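Local coordinates for O-succinylhomoserine sulfhydrylase (Mycobacterium tuberculosis, PDB 3NDN) that uses covalently bound pyridoxal 5'-phosphate to form L-homocysteine from O-succinyl-L-homoserine and hydrogen sulfide, a step of methionine biosynthesis, at the interface of chains A and B. Numbering follows the deposited sequence. Chains: chain A/B, O-succinylhomoserine sulfhydrylase.

The interface of chains A and B. Residues chain A 232, 364; chain B 32, 44-46, 89, 272, 275.
A:Lys364 reaches into chain B and sets its terminal amine NZ against the carboxylates of B:Glu46 and B:Glu275, both on one side of it. The two side chains of A:Lys364 and B:Glu46 come from opposite directions, and A:Lys364 NZ meets B:Glu46 OE2 at 2.8 Å in a salt bridge, on the syn side and somewhat out of the carboxylate plane. The side chain of B:Glu275 crosses the lysine at about a right angle, and B:Glu275 OE2 makes a second salt bridge to A:Lys364 NZ at 3.1 Å. The lysine chain is extended until its last torsion, where a bend (chi4 53°) turns NZ toward the backbone carbonyl of B:Val32 for a hydrogen bond. A:Lys364 NZ lies 3.1 Å from B:Val32 O, almost straight out from the carbonyl. Further back, CG of the lysine packs on CG1 of B:Val32.

A:Gln232 works beside it. Its side chain slides past B:Glu275 in the opposite direction, with amide and carboxylate planes 75° apart. A:Gln232 NE2 donates a hydrogen bond to B:Glu275 OE1 at 2.9 Å, from above the carboxylate plane. A:Gln232 NE2 also donates to the backbone O of B:Lys272 at 3.0 Å. Both acceptors lie in the amide plane, which should fix the rotation of the amide. In return, B:Lys272 NZ meets the backbone O of A:Gln232 in the carbonyl plane, on a lone pair, at 3.1 Å.

Chain B holds the two acids in place from its own side. B:Lys272 bends at chi2 and chi3, and its NZ bridges OE1 of B:Glu46 and OE2 of B:Glu275. B:Arg89 spans the same pair, NH1 to B:Glu46 and NH2 to B:Glu275. At B:Glu46 OE2, A:Lys364 and B:Arg89 arrive from opposite faces of the carboxylate. A water links A:Lys364 NZ to B:Glu275 OE1 at the chain boundary. The three basic groups probably stabilise both glutamates as anions.

This salt-bridge network, with its twin across the two-fold axis, helps to hold two subunits of the homotetramer together.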
ATOM      1  N   GLN A 232      -8.519  11.871   6.951  1.00 26.41           N
ATOM      2  CA  GLN A 232      -9.494  10.765   6.808  1.00 26.73           C
ATOM      3  C   GLN A 232      -9.265   9.559   7.737  1.00 26.72           C
ATOM      4  O   GLN A 232      -9.766   8.470   7.481  1.00 26.72           O
ATOM      5  CB  GLN A 232      -9.628  10.342   5.344  1.00 27.39           C
ATOM      6  CG  GLN A 232      -9.748  11.540   4.394  1.00 27.84           C
ATOM      7  CD  GLN A 232      -9.790  11.141   2.933  1.00 31.02           C
ATOM      8  OE1 GLN A 232      -8.789  11.264   2.226  1.00 33.82           O
ATOM      9  NE2 GLN A 232     -10.939  10.669   2.471  1.00 29.48           N
ATOM     10  N   LYS A 364     -15.146  12.291   8.775  1.00 30.30           N
ATOM     11  CA  LYS A 364     -16.295  11.759   9.531  1.00 30.87           C
ATOM     12  C   LYS A 364     -16.456  12.532  10.843  1.00 30.42           C
ATOM     13  O   LYS A 364     -15.491  12.662  11.612  1.00 30.28           O
ATOM     14  CB  LYS A 364     -16.083  10.257   9.821  1.00 31.09           C
ATOM     15  CG  LYS A 364     -16.162   9.334   8.581  1.00 32.74           C
ATOM     16  CD  LYS A 364     -15.734   7.893   8.910  1.00 34.16           C
ATOM     17  CE  LYS A 364     -15.928   6.913   7.735  1.00 35.69           C
ATOM     18  NZ  LYS A 364     -15.300   7.350   6.439  1.00 34.28           N
TER
ATOM     19  N   VAL B  32     -19.170  10.719   2.286  1.00 30.46           N
ATOM     20  CA  VAL B  32     -18.308  10.578   3.478  1.00 30.97           C
ATOM     21  C   VAL B  32     -18.495   9.222   4.172  1.00 31.57           C
ATOM     22  O   VAL B  32     -17.511   8.612   4.586  1.00 32.17           O
ATOM     23  CB  VAL B  32     -18.499  11.743   4.502  1.00 30.85           C
ATOM     24  CG1 VAL B  32     -17.586  11.589   5.737  1.00 31.93           C
ATOM     25  CG2 VAL B  32     -18.265  13.109   3.844  1.00 30.88           C
ATOM     26  N   THR B  44     -12.574   2.904  12.921  1.00 32.53           N
ATOM     27  CA  THR B  44     -13.288   4.074  12.387  1.00 32.43           C
ATOM     28  C   THR B  44     -13.185   4.142  10.854  1.00 32.34           C
ATOM     29  O   THR B  44     -14.208   4.299  10.163  1.00 32.60           O
ATOM     30  CB  THR B  44     -12.852   5.435  13.052  1.00 31.83           C
ATOM     31  OG1 THR B  44     -12.918   5.346  14.490  1.00 32.13           O
ATOM     32  CG2 THR B  44     -13.751   6.572  12.588  1.00 30.21           C
ATOM     33  N   ALA B  45     -11.957   4.017  10.328  1.00 32.12           N
ATOM     34  CA  ALA B  45     -11.717   4.080   8.889  1.00 31.87           C
ATOM     35  C   ALA B  45     -11.835   2.694   8.229  1.00 31.81           C
ATOM     36  O   ALA B  45     -11.722   1.655   8.903  1.00 31.32           O
ATOM     37  CB  ALA B  45     -10.342   4.717   8.590  1.00 32.02           C
ATOM     38  N   GLU B  46     -12.046   2.701   6.913  1.00 30.91           N
ATOM     39  CA  GLU B  46     -12.406   1.510   6.137  1.00 30.74           C
ATOM     40  C   GLU B  46     -11.228   0.545   5.951  1.00 30.94           C
ATOM     41  O   GLU B  46     -10.159   0.952   5.501  1.00 30.26           O
ATOM     42  CB  GLU B  46     -12.967   1.951   4.770  1.00 30.17           C
ATOM     43  CG  GLU B  46     -14.297   2.737   4.848  1.00 31.51           C
ATOM     44  CD  GLU B  46     -14.134   4.234   5.100  1.00 33.64           C
ATOM     45  OE1 GLU B  46     -13.019   4.699   5.440  1.00 34.97           O
ATOM     46  OE2 GLU B  46     -15.147   4.954   4.968  1.00 35.89           O
ATOM     47  N   ARG B  89     -20.942   2.912  -2.217  1.00 29.49           N
ATOM     48  CA  ARG B  89     -20.776   4.359  -2.024  1.00 28.75           C
ATOM     49  C   ARG B  89     -21.073   5.103  -3.351  1.00 28.43           C
ATOM     50  O   ARG B  89     -21.838   6.072  -3.355  1.00 27.72           O
ATOM     51  CB  ARG B  89     -19.380   4.694  -1.483  1.00 28.50           C
ATOM     52  CG  ARG B  89     -19.181   6.175  -1.106  1.00 27.76           C
ATOM     53  CD  ARG B  89     -17.948   6.400  -0.239  1.00 27.35           C
ATOM     54  NE  ARG B  89     -18.073   5.775   1.081  1.00 28.27           N
ATOM     55  CZ  ARG B  89     -17.185   5.868   2.068  1.00 29.01           C
ATOM     56  NH1 ARG B  89     -17.424   5.251   3.228  1.00 29.40           N
ATOM     57  NH2 ARG B  89     -16.055   6.554   1.908  1.00 30.31           N
ATOM     58  N   LYS B 272     -11.876   6.315  -0.689  1.00 26.66           N
ATOM     59  CA  LYS B 272     -11.396   7.474   0.071  1.00 28.11           C
ATOM     60  C   LYS B 272     -11.446   8.758  -0.782  1.00 27.96           C
ATOM     61  O   LYS B 272     -11.776   9.835  -0.268  1.00 28.70           O
ATOM     62  CB  LYS B 272     -10.016   7.211   0.695  1.00 28.08           C
ATOM     63  CG  LYS B 272      -9.986   6.082   1.805  1.00 28.06           C
ATOM     64  CD  LYS B 272     -11.057   6.250   2.925  1.00 32.20           C
ATOM     65  CE  LYS B 272     -10.485   6.807   4.249  1.00 31.32           C
ATOM     66  NZ  LYS B 272     -11.582   7.201   5.269  1.00 32.58           N
ATOM     67  N   GLU B 275     -14.877  10.564  -0.702  1.00 28.76           N
ATOM     68  CA  GLU B 275     -15.206  11.433   0.442  1.00 29.01           C
ATOM     69  C   GLU B 275     -15.066  12.945   0.151  1.00 28.93           C
ATOM     70  O   GLU B 275     -15.831  13.753   0.702  1.00 29.33           O
ATOM     71  CB  GLU B 275     -14.406  11.045   1.702  1.00 29.31           C
ATOM     72  CG  GLU B 275     -14.576   9.568   2.121  1.00 29.02           C
ATOM     73  CD  GLU B 275     -13.871   9.216   3.425  1.00 32.60           C
ATOM     74  OE1 GLU B 275     -13.313  10.121   4.075  1.00 33.58           O
ATOM     75  OE2 GLU B 275     -13.863   8.022   3.799  1.00 32.95           O
TER
HETATM   76  O   HOH W   1     -13.045   9.316   6.822  1.00 22.57           O